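Local coordinates for arginine 3rd transport system periplasmic binding protein (Legionella pneumophila subsp. pneumophila str. Philadelphia 1, PDB 3KZG) that probably serves as the periplasmic solute-binding component of an arginine transport system, capturing the amino acid for uptake into the cell, at residues Lys11-Pro14 with Pro15-Val18; Ser155-Tyr159 with Glu160-Tyr164; Glu138-Gln141 with Asp142-Leu145; Tyr50-Asp53 with Asp54-Pro57. One frame throughout, in Å; residues are numbered along the deposited sequence.

Contact 1: residues Lys11-Pro14 with Pro15-Val18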
ATOM      1  N   LYS A  11      23.661 -26.423   9.745  1.00 21.36           N
ATOM      2  CA  LYS A  11      22.797 -27.498  10.215  1.00 22.05           C
ATOM      3  C   LYS A  11      21.733 -27.111  11.233  1.00 20.92           C
ATOM      4  O   LYS A  11      20.680 -27.734  11.290  1.00 23.05           O
ATOM      5  CB  LYS A  11      23.649 -28.634  10.795  1.00 23.12           C
ATOM      6  CG  LYS A  11      24.259 -29.538   9.737  1.00 25.60           C
ATOM      7  CD  LYS A  11      25.153 -30.600  10.352  1.00 27.18           C
ATOM      8  CE  LYS A  11      25.564 -31.638   9.313  1.00 30.20           C
ATOM      9  NZ  LYS A  11      26.577 -32.595   9.843  1.00 30.29           N
ATOM     10  N   PHE A  12      21.990 -26.090  12.039  1.00 21.34           N
ATOM     11  CA  PHE A  12      21.004 -25.722  13.040  1.00 21.37           C
ATOM     12  C   PHE A  12      21.130 -24.287  13.538  1.00 21.11           C
ATOM     13  O   PHE A  12      22.072 -23.929  14.254  1.00 19.89           O
ATOM     14  CB  PHE A  12      21.097 -26.694  14.226  1.00 20.55           C
ATOM     15  CG  PHE A  12      19.959 -26.579  15.202  1.00 20.63           C
ATOM     16  CD1 PHE A  12      18.660 -26.908  14.822  1.00 21.30           C
ATOM     17  CD2 PHE A  12      20.184 -26.131  16.500  1.00 21.31           C
ATOM     18  CE1 PHE A  12      17.600 -26.792  15.723  1.00 20.78           C
ATOM     19  CE2 PHE A  12      19.133 -26.010  17.409  1.00 19.51           C
ATOM     20  CZ  PHE A  12      17.836 -26.342  17.018  1.00 19.21           C
ATOM     21  N   ASN A  13      20.177 -23.457  13.141  1.00 22.29           N
ATOM     22  CA  ASN A  13      20.157 -22.073  13.588  1.00 21.85           C
ATOM     23  C   ASN A  13      18.816 -21.467  13.236  1.00 21.27           C
ATOM     24  O   ASN A  13      18.735 -20.491  12.495  1.00 21.28           O
ATOM     25  CB  ASN A  13      21.289 -21.258  12.957  1.00 21.98           C
ATOM     26  CG  ASN A  13      21.335 -19.828  13.482  1.00 22.72           C
ATOM     27  OD1 ASN A  13      21.135 -19.588  14.676  1.00 22.63           O
ATOM     28  ND2 ASN A  13      21.610 -18.875  12.593  1.00 17.55           N
ATOM     29  N   PRO A  14      17.735 -22.063  13.755  1.00 19.82           N
ATOM     30  CA  PRO A  14      16.394 -21.545  13.478  1.00 18.00           C
ATOM     31  C   PRO A  14      16.373 -20.071  13.876  1.00 16.39           C
ATOM     32  O   PRO A  14      17.102 -19.660  14.781  1.00 16.29           O
ATOM     33  CB  PRO A  14      15.501 -22.417  14.363  1.00 19.20           C
ATOM     34  CG  PRO A  14      16.417 -22.795  15.508  1.00 19.40           C
ATOM     35  CD  PRO A  14      17.697 -23.114  14.786  1.00 19.69           C
ATOM     36  N   PRO A  15      15.527 -19.258  13.223  1.00 14.09           N
ATOM     37  CA  PRO A  15      14.599 -19.627  12.152  1.00 13.55           C
ATOM     38  C   PRO A  15      15.175 -19.566  10.737  1.00 13.49           C
ATOM     39  O   PRO A  15      14.417 -19.613   9.772  1.00 15.47           O
ATOM     40  CB  PRO A  15      13.477 -18.618  12.331  1.00 12.53           C
ATOM     41  CG  PRO A  15      14.250 -17.381  12.652  1.00 13.12           C
ATOM     42  CD  PRO A  15      15.285 -17.868  13.656  1.00 14.93           C
ATOM     43  N   PHE A  16      16.497 -19.454  10.613  1.00 14.20           N
ATOM     44  CA  PHE A  16      17.138 -19.373   9.293  1.00 15.91           C
ATOM     45  C   PHE A  16      17.169 -20.723   8.570  1.00 15.82           C
ATOM     46  O   PHE A  16      16.796 -20.824   7.402  1.00 15.07           O
ATOM     47  CB  PHE A  16      18.546 -18.791   9.444  1.00 16.34           C
ATOM     48  CG  PHE A  16      18.551 -17.383   9.961  1.00 17.85           C
ATOM     49  CD1 PHE A  16      18.280 -16.317   9.110  1.00 18.29           C
ATOM     50  CD2 PHE A  16      18.760 -17.124  11.315  1.00 18.48           C
ATOM     51  CE1 PHE A  16      18.216 -15.007   9.597  1.00 19.15           C
ATOM     52  CE2 PHE A  16      18.698 -15.820  11.814  1.00 17.48           C
ATOM     53  CZ  PHE A  16      18.424 -14.759  10.948  1.00 18.45           C
ATOM     54  N   GLU A  17      17.628 -21.758   9.262  1.00 16.14           N
ATOM     55  CA  GLU A  17      17.633 -23.101   8.694  1.00 17.24           C
ATOM     56  C   GLU A  17      17.857 -24.146   9.772  1.00 17.07           C
ATOM     57  O   GLU A  17      18.498 -23.892  10.787  1.00 17.12           O
ATOM     58  CB  GLU A  17      18.696 -23.274   7.599  1.00 14.67           C
ATOM     59  CG  GLU A  17      20.130 -23.146   8.059  1.00 15.22           C
ATOM     60  CD  GLU A  17      20.669 -21.755   7.846  1.00 15.60           C
ATOM     61  OE1 GLU A  17      19.999 -20.982   7.134  1.00 15.92           O
ATOM     62  OE2 GLU A  17      21.756 -21.440   8.375  1.00 19.07           O
ATOM     63  N   VAL A  18      17.307 -25.325   9.527  1.00 19.34           N
ATOM     64  CA  VAL A  18      17.433 -26.452  10.429  1.00 22.15           C
ATOM     65  C   VAL A  18      17.481 -27.712   9.570  1.00 22.14           C
ATOM     66  O   VAL A  18      16.621 -27.937   8.715  1.00 21.81           O
ATOM     67  CB  VAL A  18      16.226 -26.549  11.358  1.00 23.21           C
ATOM     68  CG1 VAL A  18      16.224 -25.417  12.370  1.00 22.63           C
ATOM     69  CG2 VAL A  18      14.999 -26.484  10.530  1.00 26.30           C
TER
HETATM   70  O   HOH W   1      22.952 -19.958  10.185  1.00 17.55           O

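Contact 2: residues Ser155-Tyr159 with Glu160-Tyr164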
ATOM      1  N   SER A 155      24.935 -15.711  26.077  1.00 19.70           N
ATOM      2  CA  SER A 155      25.317 -15.985  24.704  1.00 21.08           C
ATOM      3  C   SER A 155      24.963 -14.811  23.790  1.00 20.24           C
ATOM      4  O   SER A 155      23.934 -14.159  23.975  1.00 21.05           O
ATOM      5  CB  SER A 155      24.600 -17.254  24.230  1.00 22.78           C
ATOM      6  OG  SER A 155      24.769 -17.455  22.841  1.00 26.35           O
ATOM      7  N   LEU A 156      25.833 -14.535  22.822  1.00 19.19           N
ATOM      8  CA  LEU A 156      25.601 -13.475  21.847  1.00 18.23           C
ATOM      9  C   LEU A 156      25.401 -14.216  20.531  1.00 17.72           C
ATOM     10  O   LEU A 156      26.308 -14.901  20.056  1.00 17.53           O
ATOM     11  CB  LEU A 156      26.816 -12.533  21.758  1.00 18.08           C
ATOM     12  CG  LEU A 156      26.700 -11.383  20.743  1.00 19.75           C
ATOM     13  CD1 LEU A 156      25.450 -10.559  21.028  1.00 17.43           C
ATOM     14  CD2 LEU A 156      27.939 -10.502  20.814  1.00 18.41           C
HETATM   15  N   MSE A 157      24.198 -14.101  19.971  1.00 19.42           N
HETATM   16  CA  MSE A 157      23.835 -14.764  18.723  1.00 20.43           C
HETATM   17  C   MSE A 157      22.992 -13.840  17.846  1.00 18.66           C
HETATM   18  O   MSE A 157      22.772 -12.684  18.195  1.00 19.48           O
HETATM   19  CB  MSE A 157      23.052 -16.052  19.026  1.00 24.49           C
HETATM   20  CG  MSE A 157      21.732 -15.851  19.778  1.00 30.64           C
HETATM   21 SE   MSE A 157      20.826 -17.510  20.284  1.00 41.37          SE
HETATM   22  CE  MSE A 157      22.075 -18.136  21.655  1.00 34.82           C
ATOM     23  N   ASP A 158      22.536 -14.352  16.707  1.00 17.38           N
ATOM     24  CA  ASP A 158      21.702 -13.569  15.801  1.00 16.32           C
ATOM     25  C   ASP A 158      20.435 -13.126  16.545  1.00 17.09           C
ATOM     26  O   ASP A 158      19.865 -13.891  17.332  1.00 18.90           O
ATOM     27  CB  ASP A 158      21.299 -14.400  14.575  1.00 16.60           C
ATOM     28  CG  ASP A 158      22.497 -14.964  13.814  1.00 19.20           C
ATOM     29  OD1 ASP A 158      23.380 -14.183  13.404  1.00 19.31           O
ATOM     30  OD2 ASP A 158      22.547 -16.196  13.615  1.00 19.65           O
ATOM     31  N   TYR A 159      20.000 -11.897  16.290  1.00 15.57           N
ATOM     32  CA  TYR A 159      18.805 -11.350  16.920  1.00 14.72           C
ATOM     33  C   TYR A 159      17.551 -12.205  16.688  1.00 14.89           C
ATOM     34  O   TYR A 159      16.842 -12.531  17.644  1.00 13.92           O
ATOM     35  CB  TYR A 159      18.556  -9.923  16.422  1.00 18.26           C
ATOM     36  CG  TYR A 159      17.237  -9.342  16.882  1.00 20.58           C
ATOM     37  CD1 TYR A 159      17.003  -9.081  18.232  1.00 21.19           C
ATOM     38  CD2 TYR A 159      16.210  -9.092  15.972  1.00 20.14           C
ATOM     39  CE1 TYR A 159      15.776  -8.590  18.673  1.00 24.25           C
ATOM     40  CE2 TYR A 159      14.974  -8.600  16.400  1.00 23.42           C
ATOM     41  CZ  TYR A 159      14.766  -8.353  17.751  1.00 24.42           C
ATOM     42  OH  TYR A 159      13.551  -7.885  18.189  1.00 26.42           O
ATOM     43  N   GLU A 160      17.274 -12.568  15.434  1.00 13.61           N
ATOM     44  CA  GLU A 160      16.091 -13.378  15.141  1.00 15.24           C
ATOM     45  C   GLU A 160      16.210 -14.788  15.722  1.00 15.54           C
ATOM     46  O   GLU A 160      15.196 -15.445  15.974  1.00 14.82           O
ATOM     47  CB  GLU A 160      15.831 -13.484  13.633  1.00 15.72           C
ATOM     48  CG  GLU A 160      15.386 -12.198  12.942  1.00 18.23           C
ATOM     49  CD  GLU A 160      14.169 -11.551  13.581  1.00 19.80           C
ATOM     50  OE1 GLU A 160      13.366 -12.261  14.218  1.00 21.94           O
ATOM     51  OE2 GLU A 160      14.012 -10.322  13.435  1.00 20.99           O
ATOM     52  N   ALA A 161      17.439 -15.258  15.911  1.00 15.53           N
ATOM     53  CA  ALA A 161      17.662 -16.584  16.490  1.00 16.89           C
ATOM     54  C   ALA A 161      17.364 -16.503  17.984  1.00 16.98           C
ATOM     55  O   ALA A 161      16.793 -17.423  18.563  1.00 17.60           O
ATOM     56  CB  ALA A 161      19.112 -17.032  16.272  1.00 14.80           C
ATOM     57  N   ALA A 162      17.764 -15.395  18.600  1.00 15.26           N
ATOM     58  CA  ALA A 162      17.537 -15.179  20.028  1.00 17.95           C
ATOM     59  C   ALA A 162      16.045 -15.089  20.319  1.00 17.76           C
ATOM     60  O   ALA A 162      15.554 -15.686  21.277  1.00 18.96           O
ATOM     61  CB  ALA A 162      18.238 -13.902  20.490  1.00 15.28           C
ATOM     62  N   LYS A 163      15.327 -14.341  19.489  1.00 20.01           N
ATOM     63  CA  LYS A 163      13.887 -14.185  19.655  1.00 23.04           C
ATOM     64  C   LYS A 163      13.183 -15.523  19.467  1.00 22.26           C
ATOM     65  O   LYS A 163      12.224 -15.836  20.172  1.00 21.56           O
ATOM     66  CB  LYS A 163      13.334 -13.174  18.648  1.00 27.48           C
ATOM     67  CG  LYS A 163      13.615 -11.728  18.997  1.00 31.74           C
ATOM     68  CD  LYS A 163      12.628 -10.817  18.286  1.00 37.65           C
ATOM     69  CE  LYS A 163      11.198 -11.124  18.711  1.00 38.91           C
ATOM     70  NZ  LYS A 163      10.216 -10.263  17.995  1.00 41.56           N
ATOM     71  N   TYR A 164      13.661 -16.305  18.504  1.00 20.60           N
ATOM     72  CA  TYR A 164      13.089 -17.618  18.237  1.00 19.90           C
ATOM     73  C   TYR A 164      13.138 -18.473  19.506  1.00 20.19           C
ATOM     74  O   TYR A 164      12.122 -18.998  19.959  1.00 19.59           O
ATOM     75  CB  TYR A 164      13.879 -18.320  17.128  1.00 20.40           C
ATOM     76  CG  TYR A 164      13.507 -19.770  16.958  1.00 20.38           C
ATOM     77  CD1 TYR A 164      12.425 -20.143  16.164  1.00 19.24           C
ATOM     78  CD2 TYR A 164      14.207 -20.771  17.634  1.00 17.67           C
ATOM     79  CE1 TYR A 164      12.044 -21.475  16.048  1.00 20.07           C
ATOM     80  CE2 TYR A 164      13.831 -22.109  17.525  1.00 20.77           C
ATOM     81  CZ  TYR A 164      12.747 -22.449  16.731  1.00 19.89           C
ATOM     82  OH  TYR A 164      12.344 -23.756  16.629  1.00 22.65           O
TER

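Contact 3: residues Glu138-Gln141 with Asp142-Leu145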
ATOM      1  N   GLU A 138      31.107 -24.741  18.387  1.00 25.42           N
ATOM      2  CA  GLU A 138      30.971 -25.062  16.971  1.00 28.26           C
ATOM      3  C   GLU A 138      29.510 -25.214  16.560  1.00 25.80           C
ATOM      4  O   GLU A 138      29.139 -24.836  15.454  1.00 25.20           O
ATOM      5  CB  GLU A 138      31.758 -26.332  16.625  1.00 31.68           C
ATOM      6  CG  GLU A 138      33.269 -26.170  16.746  1.00 36.71           C
ATOM      7  CD  GLU A 138      34.031 -27.370  16.211  1.00 40.12           C
ATOM      8  OE1 GLU A 138      33.778 -28.498  16.683  1.00 43.73           O
ATOM      9  OE2 GLU A 138      34.886 -27.186  15.319  1.00 41.26           O
ATOM     10  N   LEU A 139      28.691 -25.773  17.449  1.00 24.87           N
ATOM     11  CA  LEU A 139      27.261 -25.950  17.175  1.00 24.38           C
ATOM     12  C   LEU A 139      26.419 -25.088  18.108  1.00 23.58           C
ATOM     13  O   LEU A 139      26.785 -24.866  19.261  1.00 22.29           O
ATOM     14  CB  LEU A 139      26.825 -27.409  17.363  1.00 25.48           C
ATOM     15  CG  LEU A 139      27.415 -28.495  16.471  1.00 28.77           C
ATOM     16  CD1 LEU A 139      28.851 -28.761  16.886  1.00 29.80           C
ATOM     17  CD2 LEU A 139      26.586 -29.771  16.600  1.00 29.00           C
ATOM     18  N   ILE A 140      25.286 -24.612  17.599  1.00 22.97           N
ATOM     19  CA  ILE A 140      24.376 -23.803  18.392  1.00 24.28           C
ATOM     20  C   ILE A 140      23.860 -24.655  19.560  1.00 23.99           C
ATOM     21  O   ILE A 140      23.650 -24.152  20.659  1.00 23.45           O
ATOM     22  CB  ILE A 140      23.171 -23.324  17.540  1.00 23.93           C
ATOM     23  CG1 ILE A 140      23.645 -22.362  16.443  1.00 26.29           C
ATOM     24  CG2 ILE A 140      22.121 -22.664  18.426  1.00 23.49           C
ATOM     25  CD1 ILE A 140      24.239 -21.063  16.955  1.00 28.35           C
ATOM     26  N   GLN A 141      23.670 -25.949  19.320  1.00 24.44           N
ATOM     27  CA  GLN A 141      23.172 -26.846  20.363  1.00 25.54           C
ATOM     28  C   GLN A 141      24.107 -26.898  21.565  1.00 25.58           C
ATOM     29  O   GLN A 141      23.653 -26.914  22.708  1.00 26.83           O
ATOM     30  CB  GLN A 141      22.975 -28.266  19.819  1.00 24.71           C
ATOM     31  CG  GLN A 141      22.078 -28.361  18.602  1.00 25.68           C
ATOM     32  CD  GLN A 141      22.862 -28.322  17.306  1.00 23.56           C
ATOM     33  OE1 GLN A 141      23.565 -27.357  17.018  1.00 20.84           O
ATOM     34  NE2 GLN A 141      22.747 -29.383  16.516  1.00 25.72           N
ATOM     35  N   ASP A 142      25.409 -26.931  21.295  1.00 26.06           N
ATOM     36  CA  ASP A 142      26.430 -26.975  22.338  1.00 26.35           C
ATOM     37  C   ASP A 142      26.402 -25.679  23.137  1.00 25.23           C
ATOM     38  O   ASP A 142      26.521 -25.676  24.361  1.00 23.64           O
ATOM     39  CB  ASP A 142      27.826 -27.131  21.720  1.00 29.77           C
ATOM     40  CG  ASP A 142      28.004 -28.444  20.978  1.00 33.35           C
ATOM     41  OD1 ASP A 142      28.954 -28.544  20.169  1.00 34.66           O
ATOM     42  OD2 ASP A 142      27.204 -29.376  21.209  1.00 35.77           O
HETATM   43  N   MSE A 143      26.255 -24.571  22.424  1.00 23.95           N
HETATM   44  CA  MSE A 143      26.233 -23.270  23.058  1.00 22.87           C
HETATM   45  C   MSE A 143      25.039 -23.117  23.989  1.00 20.21           C
HETATM   46  O   MSE A 143      25.179 -22.619  25.104  1.00 19.31           O
HETATM   47  CB  MSE A 143      26.209 -22.181  21.992  1.00 23.26           C
HETATM   48  CG  MSE A 143      26.150 -20.781  22.561  1.00 26.98           C
HETATM   49 SE   MSE A 143      26.452 -19.477  21.213  1.00 36.61          SE
HETATM   50  CE  MSE A 143      24.865 -19.787  20.141  1.00 23.89           C
ATOM     51  N   LEU A 144      23.867 -23.538  23.527  1.00 19.10           N
ATOM     52  CA  LEU A 144      22.670 -23.427  24.341  1.00 20.89           C
ATOM     53  C   LEU A 144      22.737 -24.402  25.517  1.00 22.24           C
ATOM     54  O   LEU A 144      22.207 -24.122  26.597  1.00 23.63           O
ATOM     55  CB  LEU A 144      21.421 -23.677  23.488  1.00 21.21           C
ATOM     56  CG  LEU A 144      21.117 -22.573  22.471  1.00 21.14           C
ATOM     57  CD1 LEU A 144      19.872 -22.935  21.671  1.00 21.77           C
ATOM     58  CD2 LEU A 144      20.922 -21.240  23.193  1.00 21.62           C
ATOM     59  N   LEU A 145      23.403 -25.536  25.308  1.00 22.24           N
ATOM     60  CA  LEU A 145      23.565 -26.537  26.361  1.00 22.16           C
ATOM     61  C   LEU A 145      24.498 -25.955  27.402  1.00 22.02           C
ATOM     62  O   LEU A 145      24.269 -26.092  28.602  1.00 20.69           O
ATOM     63  CB  LEU A 145      24.177 -27.830  25.809  1.00 21.72           C
ATOM     64  CG  LEU A 145      24.606 -28.872  26.853  1.00 23.31           C
ATOM     65  CD1 LEU A 145      23.412 -29.294  27.687  1.00 23.07           C
ATOM     66  CD2 LEU A 145      25.223 -30.082  26.159  1.00 22.64           C
TER

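Contact 4: residues Tyr50-Asp53 with Asp54-Pro57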
ATOM      1  N   TYR A  50      26.210 -28.110   6.494  1.00 27.85           N
ATOM      2  CA  TYR A  50      27.513 -28.287   7.117  1.00 28.60           C
ATOM      3  C   TYR A  50      27.426 -27.621   8.467  1.00 27.54           C
ATOM      4  O   TYR A  50      26.494 -26.868   8.726  1.00 28.49           O
ATOM      5  CB  TYR A  50      28.601 -27.557   6.328  1.00 30.26           C
ATOM      6  CG  TYR A  50      28.827 -28.049   4.926  1.00 33.03           C
ATOM      7  CD1 TYR A  50      29.882 -28.909   4.633  1.00 33.10           C
ATOM      8  CD2 TYR A  50      27.998 -27.639   3.882  1.00 32.67           C
ATOM      9  CE1 TYR A  50      30.111 -29.348   3.337  1.00 34.25           C
ATOM     10  CE2 TYR A  50      28.218 -28.074   2.582  1.00 34.27           C
ATOM     11  CZ  TYR A  50      29.276 -28.928   2.318  1.00 34.67           C
ATOM     12  OH  TYR A  50      29.500 -29.366   1.038  1.00 36.29           O
ATOM     13  N   ILE A  51      28.390 -27.900   9.332  1.00 27.03           N
ATOM     14  CA  ILE A  51      28.430 -27.233  10.616  1.00 26.75           C
ATOM     15  C   ILE A  51      28.877 -25.834  10.187  1.00 26.00           C
ATOM     16  O   ILE A  51      29.807 -25.701   9.391  1.00 25.03           O
ATOM     17  CB  ILE A  51      29.479 -27.868  11.542  1.00 27.52           C
ATOM     18  CG1 ILE A  51      29.029 -29.272  11.944  1.00 28.56           C
ATOM     19  CG2 ILE A  51      29.686 -27.003  12.774  1.00 26.25           C
ATOM     20  CD1 ILE A  51      29.990 -29.971  12.876  1.00 29.35           C
ATOM     21  N   PHE A  52      28.209 -24.804  10.697  1.00 24.60           N
ATOM     22  CA  PHE A  52      28.511 -23.418  10.333  1.00 23.84           C
ATOM     23  C   PHE A  52      29.961 -23.106   9.934  1.00 25.08           C
ATOM     24  O   PHE A  52      30.218 -22.639   8.820  1.00 23.86           O
ATOM     25  CB  PHE A  52      28.094 -22.467  11.463  1.00 22.48           C
ATOM     26  CG  PHE A  52      28.194 -21.010  11.092  1.00 21.18           C
ATOM     27  CD1 PHE A  52      27.260 -20.431  10.234  1.00 22.55           C
ATOM     28  CD2 PHE A  52      29.246 -20.229  11.558  1.00 21.61           C
ATOM     29  CE1 PHE A  52      27.375 -19.096   9.839  1.00 21.04           C
ATOM     30  CE2 PHE A  52      29.377 -18.894  11.171  1.00 22.05           C
ATOM     31  CZ  PHE A  52      28.437 -18.325  10.307  1.00 23.18           C
ATOM     32  N   ASP A  53      30.903 -23.354  10.840  1.00 25.57           N
ATOM     33  CA  ASP A  53      32.309 -23.061  10.572  1.00 27.76           C
ATOM     34  C   ASP A  53      32.909 -23.774   9.352  1.00 27.06           C
ATOM     35  O   ASP A  53      33.878 -23.290   8.770  1.00 26.35           O
ATOM     36  CB  ASP A  53      33.155 -23.382  11.804  1.00 31.99           C
ATOM     37  CG  ASP A  53      34.483 -22.654  11.795  1.00 35.39           C
ATOM     38  OD1 ASP A  53      35.407 -23.082  12.517  1.00 37.62           O
ATOM     39  OD2 ASP A  53      34.592 -21.643  11.068  1.00 37.21           O
ATOM     40  N   ASP A  54      32.346 -24.916   8.966  1.00 25.16           N
ATOM     41  CA  ASP A  54      32.870 -25.644   7.817  1.00 26.17           C
ATOM     42  C   ASP A  54      32.398 -25.075   6.480  1.00 25.95           C
ATOM     43  O   ASP A  54      32.919 -25.447   5.426  1.00 26.51           O
ATOM     44  CB  ASP A  54      32.493 -27.130   7.885  1.00 25.67           C
ATOM     45  CG  ASP A  54      33.242 -27.884   8.978  1.00 27.29           C
ATOM     46  OD1 ASP A  54      34.358 -27.462   9.352  1.00 27.55           O
ATOM     47  OD2 ASP A  54      32.715 -28.913   9.451  1.00 28.33           O
ATOM     48  N   LEU A  55      31.418 -24.176   6.521  1.00 24.59           N
ATOM     49  CA  LEU A  55      30.873 -23.581   5.305  1.00 23.49           C
ATOM     50  C   LEU A  55      31.917 -22.834   4.486  1.00 23.79           C
ATOM     51  O   LEU A  55      31.909 -22.889   3.256  1.00 22.45           O
ATOM     52  CB  LEU A  55      29.716 -22.633   5.651  1.00 23.19           C
ATOM     53  CG  LEU A  55      28.392 -23.285   6.062  1.00 22.29           C
ATOM     54  CD1 LEU A  55      27.413 -22.217   6.527  1.00 20.87           C
ATOM     55  CD2 LEU A  55      27.821 -24.075   4.878  1.00 19.56           C
ATOM     56  N   PHE A  56      32.811 -22.135   5.177  1.00 24.95           N
ATOM     57  CA  PHE A  56      33.858 -21.365   4.525  1.00 27.02           C
ATOM     58  C   PHE A  56      34.777 -22.237   3.657  1.00 28.75           C
ATOM     59  O   PHE A  56      34.973 -21.951   2.473  1.00 28.10           O
ATOM     60  CB  PHE A  56      34.649 -20.600   5.584  1.00 26.63           C
ATOM     61  CG  PHE A  56      33.787 -19.708   6.445  1.00 28.85           C
ATOM     62  CD1 PHE A  56      33.237 -18.542   5.927  1.00 28.16           C
ATOM     63  CD2 PHE A  56      33.481 -20.065   7.758  1.00 27.50           C
ATOM     64  CE1 PHE A  56      32.392 -17.743   6.695  1.00 27.28           C
ATOM     65  CE2 PHE A  56      32.636 -19.272   8.536  1.00 27.69           C
ATOM     66  CZ  PHE A  56      32.090 -18.111   8.002  1.00 27.95           C
ATOM     67  N   PRO A  57      35.351 -23.310   4.229  1.00 30.21           N
ATOM     68  CA  PRO A  57      36.222 -24.143   3.396  1.00 30.41           C
ATOM     69  C   PRO A  57      35.435 -24.875   2.306  1.00 29.85           C
ATOM     70  O   PRO A  57      35.932 -25.061   1.195  1.00 29.83           O
ATOM     71  CB  PRO A  57      36.864 -25.088   4.410  1.00 31.42           C
ATOM     72  CG  PRO A  57      35.794 -25.227   5.454  1.00 32.54           C
ATOM     73  CD  PRO A  57      35.334 -23.797   5.619  1.00 30.83           C
TER

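Contact 1: residues Lys11-Pro14 with Pro15-Val18
V18 and P14 form the dense centre of this hairpin turn. CG1 of V18 lies 3.6 Å from CD of P14, and the two side chains cross at about a right angle. The same methyl reaches F12, at 3.8 Å from its CD1. Because F12 holds its CG anti to the backbone N (chi1 -169°), its ring stands over the turn and takes P14 CD on one face, near the ring centre. The valine methyl thus packs against both the ring and the proline. Two backbone bonds close the loop: N13 N donates to E17 O at 2.9 Å, and F16 N donates to N13 O at 3.1 Å. The N13 amide runs alongside the F16 ring, their planes 24° apart, with ND2 3.6 Å from CD2.

On the face that carries N13 and E17 the link is looser, made through one water that accepts from N13 ND2 at 3.0 Å and donates to E17 OE2 at 2.6 Å. N13 ND2 also donates to D158, and E17 OE2 accepts from S10. K11, partly exposed, marks the solvent side and meets the turn by its backbone, V18 CA-H pointing to K11 O. The cis peptide between P14 and P15 probably helps the chain reverse here. Short and weakly bonded, this is an antiparallel beta hairpin with a cis Pro-Pro tip, set where the two lobes of a family 3 solute-binding protein meet.

Contact 2: residues Ser155-Tyr159 with Glu160-Tyr164
E160 and Y159 are the first pair to meet where the strand turns into the helix. The glutamate bends at chi2 (-54°), which carries OE2 back to the ring, 3.6 Å from both CD2 and CE2 of Y159. Carboxylate and ring are steeply inclined, their planes 77° apart.

A161 follows, its methyl 3.8 Å from CB of D158. Its backbone N makes a weak bond to D158 O, an acceptor it shares with the next residue. A162 N takes the stronger bond to that oxygen, at 2.9 Å, and so closes the first turn. The A162 methyl lies 4.1 Å from CG of the selenomethionine M157, whose SE sits 4.0 Å from A162 CA.

K163 N continues the ladder to Y159 O at 3.0 Å. Its aliphatic chain then lies across the tyrosine: CG is over one ring face, 4.1 Å from the centroid, in a CH-pi contact displaced toward the rim, and CD comes within 3.1 Å of the phenol OH, a tight approach. D158 occupies the N-cap position but makes no capping bond; its OD1 is bonded instead to Y121.

This is the junction at which a central strand of the five-stranded mixed sheet passes straight into helix 159-166, the directions of strand and helix differing by 110°. Strand 154-158 runs between 112-116 and 91-97, with helix 140-148 packing on M157 and helix 121-127 on L156, while helix 159-166 reaches P14 through Y164.

Contact 3: residues Glu138-Gln141 with Asp142-Leu145
M143, a selenomethionine, extends with CG anti to its backbone N (chi1 179°) and then bends at chi3 (66°), which carries its terminal methyl back beside I140. I140 runs alongside it in the same direction, and its CD1 meets M143 CE at 3.5 Å, closer than usual for two carbons. The other branch of the isoleucine serves the next residue: CG2 lies 4.0 Å from CD1 of L144, again with the two chains pointing the same way. One beta-branched residue thereby packs against positions i+3 and i+4 of a single helix face.

On the more exposed flank, L139 and D142 pair differently. OD1 of the aspartate comes to 3.3 Å from the leucine CD1; the two side chains cross obliquely, with the carboxylate oxygen against a methyl.

L139 is at the N-cap position, and its carbonyl opens the helical ladder. It accepts from M143 N at 3.2 Å, the first i to i+4 bond, and weakly from D142 N. The pattern continues with L144 N bonded to I140 O at 2.9 Å and L145 N to Q141 O at 3.0 Å.

M143 and L144 face strand 154-158, touching S155 and M157 between them, and M143 with D142 also packs on Y137 of strand 133-137. Helix 140-148 therefore lies against two strands of the five-stranded mixed sheet, while I140 and Q141 at its start reach N13 and F12 of strand 4-13.

Contact 4: residues Tyr50-Asp53 with Asp54-Pro57
F56 turns the edge of its ring toward the face of F52 in an offset edge-to-face pair, with centroids 5.8 Å apart and planes at 88°. D53 meets the F56 ring as well. The carbonyl O of D53 sits near the ring plane at its edge, 3.4 Å from CD2 of F56, while the D53 side chain crosses that of F56 at about a right angle, carboxylate and ring planes 73° apart, its OD2 3.8 Å from the same carbon.

L55 works as a wedge between two aromatic residues. Its CD2 approaches Y50 CD2 at 3.7 Å, and its CD1 meets F52 CD1 at 4.1 Å, the leucine and phenylalanine crossing nearly at right angles. With CG beside the backbone N (chi1 -74°), CD2 is aimed at Y50 and CD1 at F52.

The segment is a strand-to-helix connection, joining strand 44-50, which pairs in parallel with strand 4-13, to helix 55-60. Two i to i+3 bonds span the bend: D54 N donates to I51 O at 2.7 Å, and L55 N to F52 O at 3.0 Å, the latter donor lying well above the carbonyl plane.

F56 also takes a cation-pi contact from R77 and touches M71, while F52 packs on T119. Y50 OH makes a weak bond to E63, and D53 faces K117 in a long, weak ion pair.

Contacts 1, 2 and 3 meet around the hairpin. The centres of contacts 1 and 2 lie 11 Å apart, and N13 ND2 reaches D158 OD2 at 3.0 Å, a probable hydrogen bond; F12 CD2 approaches Q141 CD of contact 3 at 3.6 Å. Contacts 2 and 3 pack directly, M157 CE to M143 CE at 3.6 Å. Contact 4 lies in the same lobe as contact 1, joined by K11 CG to Y50 O at 3.6 Å, and across from contacts 2 and 3; it touches contact 3 through I51 CG2 and E138 O at 3.5 Å. Such lobe-to-lobe meetings flank the cleft where proteins of this family bind their solute, here probably arginine.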